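Local atomic coordinates of Fe-S binding reductase, putative (Thermus thermophilus, PDB entry 2D4P), a protein that is of unknown function but has a GNAT-type fold and may act as an acyltransferase. Residues 30-38 with 48-56. Sequence-based numbering, arbitrary orientation.
Sequences FFARTGHSF and GFALAQAVW
With CG of F31 swung opposite its carbonyl carbon (chi1 -73°), the ring lies against L51, while the chi1 of 67° at Q53 sets OE1 at the F30 edge, 3.5 Å from F30 CZ. The contact joins helix 25-34 and the start of strand 38-42 to strand 45-56 in a GNAT-like fold. L51 CB sits over the centre of one F31 face, 3.6 Å from the centroid, a CH-pi contact; F30 CD1 covers the opposite face. At the F31 edge, A52 O lies in the ring plane, 3.6 Å from CD1. The Q53 amide plane is perpendicular to the F31 ring, NE2 3.8 Å from F31 CE1 and hydrogen-bonded to T66 OG1. Trimming F31 to an alanine is likely to leave L51 CB and F30 CD1 with no ring between them and to open a gap beside F6. Near the helix C-terminus, T34 OG1 accepts from H36 N at 3.0 Å, forming an ST turn, and lies 3.0 Å from A52 O. H36 ND1 is hydrogen-bonded to S86 OG on helix 73-89. F38 and A50 form an antiparallel hydrogen-bonded pair. Next to it, S37 OG accepts the nearly straight (178°) bond from A52 N at 3.0 Å.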
loop_
_atom_site.group_PDB
_atom_site.type_symbol
_atom_site.label_atom_id
_atom_site.label_comp_id
_atom_site.label_asym_id
_atom_site.label_seq_id
_atom_site.Cartn_x
_atom_site.Cartn_y
_atom_site.Cartn_z
ATOM N N PHE A 30 -1.517 -12.627 -5.491
ATOM C CA PHE A 30 -2.751 -11.874 -5.576
ATOM C C PHE A 30 -2.498 -10.383 -5.757
ATOM O O PHE A 30 -3.066 -9.742 -6.646
ATOM C CB PHE A 30 -3.560 -12.103 -4.320
ATOM C CG PHE A 30 -4.791 -11.268 -4.242
ATOM C CD1 PHE A 30 -4.805 -10.065 -3.531
ATOM C CD2 PHE A 30 -5.948 -11.679 -4.878
ATOM C CE1 PHE A 30 -5.961 -9.302 -3.452
ATOM C CE2 PHE A 30 -7.125 -10.900 -4.787
ATOM C CZ PHE A 30 -7.107 -9.711 -4.085
ATOM N N PHE A 31 -1.646 -9.817 -4.916
ATOM C CA PHE A 31 -1.353 -8.387 -5.011
ATOM C C PHE A 31 -0.561 -8.019 -6.270
ATOM O O PHE A 31 -0.736 -6.942 -6.821
ATOM C CB PHE A 31 -0.738 -7.841 -3.715
ATOM C CG PHE A 31 -1.755 -7.718 -2.595
ATOM C CD1 PHE A 31 -2.775 -6.750 -2.658
ATOM C CD2 PHE A 31 -1.726 -8.563 -1.499
ATOM C CE1 PHE A 31 -3.703 -6.655 -1.662
ATOM C CE2 PHE A 31 -2.691 -8.469 -0.490
ATOM C CZ PHE A 31 -3.687 -7.523 -0.576
ATOM N N ALA A 32 0.291 -8.930 -6.759
ATOM C CA ALA A 32 0.971 -8.699 -8.034
ATOM C C ALA A 32 -0.040 -8.570 -9.175
ATOM O O ALA A 32 0.210 -7.832 -10.117
ATOM C CB ALA A 32 1.968 -9.822 -8.349
ATOM N N ARG A 33 -1.153 -9.284 -9.090
ATOM C CA ARG A 33 -2.156 -9.308 -10.167
ATOM C C ARG A 33 -3.034 -8.040 -10.154
ATOM O O ARG A 33 -3.677 -7.756 -11.159
ATOM C CB ARG A 33 -3.086 -10.538 -10.057
ATOM C CG ARG A 33 -2.571 -11.863 -10.646
ATOM C CD ARG A 33 -3.619 -12.988 -10.564
ATOM N NE ARG A 33 -3.501 -13.800 -9.328
ATOM C CZ ARG A 33 -4.410 -13.889 -8.339
ATOM N NH1 ARG A 33 -5.559 -13.197 -8.359
ATOM N NH2 ARG A 33 -4.144 -14.678 -7.294
ATOM N N THR A 34 -3.062 -7.277 -9.062
ATOM C CA THR A 34 -4.010 -6.135 -8.973
ATOM C C THR A 34 -3.680 -5.020 -9.924
ATOM O O THR A 34 -4.574 -4.298 -10.378
ATOM C CB THR A 34 -4.078 -5.502 -7.569
ATOM O OG1 THR A 34 -2.773 -5.047 -7.187
ATOM C CG2 THR A 34 -4.516 -6.503 -6.491
ATOM N N GLY A 35 -2.393 -4.850 -10.206
ATOM C CA GLY A 35 -1.882 -3.652 -10.878
ATOM C C GLY A 35 -1.796 -2.397 -10.024
ATOM O O GLY A 35 -1.526 -1.333 -10.535
ATOM N N HIS A 36 -1.998 -2.541 -8.718
ATOM C CA HIS A 36 -2.003 -1.447 -7.756
ATOM C C HIS A 36 -0.962 -1.591 -6.643
ATOM O O HIS A 36 -0.890 -0.753 -5.762
ATOM C CB HIS A 36 -3.400 -1.302 -7.139
ATOM C CG HIS A 36 -4.462 -0.967 -8.143
ATOM N ND1 HIS A 36 -4.404 0.179 -8.915
ATOM C CD2 HIS A 36 -5.558 -1.649 -8.555
ATOM C CE1 HIS A 36 -5.455 0.206 -9.719
ATOM N NE2 HIS A 36 -6.161 -0.899 -9.535
ATOM N N SER A 37 -0.147 -2.639 -6.703
ATOM C CA SER A 37 0.794 -2.970 -5.619
ATOM C C SER A 37 2.238 -2.807 -6.118
ATOM O O SER A 37 2.553 -3.122 -7.273
ATOM C CB SER A 37 0.537 -4.395 -5.139
ATOM O OG SER A 37 -0.789 -4.516 -4.655
ATOM N N PHE A 38 3.095 -2.291 -5.239
ATOM C CA PHE A 38 4.449 -1.890 -5.597
ATOM C C PHE A 38 5.483 -2.214 -4.541
ATOM O O PHE A 38 5.171 -2.333 -3.367
ATOM C CB PHE A 38 4.465 -0.383 -5.915
ATOM C CG PHE A 38 3.594 -0.032 -7.048
ATOM C CD1 PHE A 38 2.275 0.296 -6.843
ATOM C CD2 PHE A 38 4.079 -0.132 -8.354
ATOM C CE1 PHE A 38 1.456 0.536 -7.886
ATOM C CE2 PHE A 38 3.254 0.142 -9.442
ATOM C CZ PHE A 38 1.945 0.496 -9.202
ATOM N N GLY A 48 10.491 -0.587 0.890
ATOM C CA GLY A 48 9.096 -0.553 1.265
ATOM C C GLY A 48 8.243 -1.325 0.291
ATOM O O GLY A 48 8.711 -1.748 -0.777
ATOM N N PHE A 49 6.980 -1.489 0.644
ATOM C CA PHE A 49 6.022 -2.049 -0.300
ATOM C C PHE A 49 4.622 -1.580 0.033
ATOM O O PHE A 49 4.343 -1.178 1.159
ATOM C CB PHE A 49 6.102 -3.593 -0.326
ATOM C CG PHE A 49 5.638 -4.274 0.957
ATOM C CD1 PHE A 49 4.297 -4.526 1.197
ATOM C CD2 PHE A 49 6.568 -4.731 1.875
ATOM C CE1 PHE A 49 3.896 -5.144 2.357
ATOM C CE2 PHE A 49 6.166 -5.359 3.045
ATOM C CZ PHE A 49 4.832 -5.574 3.272
ATOM N N ALA A 50 3.744 -1.631 -0.963
ATOM C CA ALA A 50 2.334 -1.310 -0.781
ATOM C C ALA A 50 1.511 -2.427 -1.408
ATOM O O ALA A 50 1.733 -2.780 -2.559
ATOM C CB ALA A 50 1.981 0.021 -1.423
ATOM N N LEU A 51 0.589 -2.991 -0.621
ATOM C CA LEU A 51 -0.378 -3.977 -1.102
ATOM C C LEU A 51 -1.695 -3.257 -1.217
ATOM O O LEU A 51 -2.210 -2.778 -0.230
ATOM C CB LEU A 51 -0.518 -5.125 -0.110
ATOM C CG LEU A 51 0.790 -5.786 0.277
ATOM C CD1 LEU A 51 0.456 -6.973 1.155
ATOM C CD2 LEU A 51 1.656 -6.186 -0.919
ATOM N N ALA A 52 -2.184 -3.139 -2.435
ATOM C CA ALA A 52 -3.398 -2.383 -2.735
ATOM C C ALA A 52 -4.243 -3.099 -3.783
ATOM O O ALA A 52 -3.745 -3.887 -4.578
ATOM C CB ALA A 52 -3.077 -0.966 -3.175
ATOM N N GLN A 53 -5.541 -2.812 -3.771
ATOM C CA GLN A 53 -6.489 -3.510 -4.638
ATOM C C GLN A 53 -7.725 -2.686 -4.884
ATOM O O GLN A 53 -8.106 -1.833 -4.063
ATOM C CB GLN A 53 -6.900 -4.876 -4.031
ATOM C CG GLN A 53 -7.704 -4.738 -2.747
ATOM C CD GLN A 53 -7.969 -6.106 -2.108
ATOM O OE1 GLN A 53 -8.666 -6.935 -2.709
ATOM N NE2 GLN A 53 -7.379 -6.349 -0.946
ATOM N N ALA A 54 -8.362 -2.969 -6.022
ATOM C CA ALA A 54 -9.609 -2.328 -6.383
ATOM C C ALA A 54 -10.798 -2.988 -5.757
ATOM O O ALA A 54 -10.919 -4.232 -5.761
ATOM C CB ALA A 54 -9.784 -2.289 -7.896
ATOM N N VAL A 55 -11.668 -2.146 -5.204
ATOM C CA VAL A 55 -12.915 -2.569 -4.583
ATOM C C VAL A 55 -14.063 -1.788 -5.230
ATOM O O VAL A 55 -14.088 -0.559 -5.144
ATOM C CB VAL A 55 -12.921 -2.290 -3.090
ATOM C CG1 VAL A 55 -14.278 -2.717 -2.453
ATOM C CG2 VAL A 55 -11.735 -2.998 -2.396
ATOM N N TRP A 56 -14.949 -2.498 -5.906
ATOM C CA TRP A 56 -16.103 -1.879 -6.595
ATOM C C TRP A 56 -17.110 -1.404 -5.542
ATOM O O TRP A 56 -17.444 -2.127 -4.575
ATOM C CB TRP A 56 -16.745 -2.840 -7.569
ATOM C CG TRP A 56 -17.687 -2.206 -8.548
ATOM C CD1 TRP A 56 -17.425 -1.140 -9.392
ATOM C CD2 TRP A 56 -19.021 -2.609 -8.822
ATOM N NE1 TRP A 56 -18.533 -0.865 -10.162
ATOM C CE2 TRP A 56 -19.529 -1.748 -9.828
ATOM C CE3 TRP A 56 -19.864 -3.595 -8.295
ATOM C CZ2 TRP A 56 -20.821 -1.868 -10.342
ATOM C CZ3 TRP A 56 -21.175 -3.709 -8.816
ATOM C CH2 TRP A 56 -21.632 -2.854 -9.818
#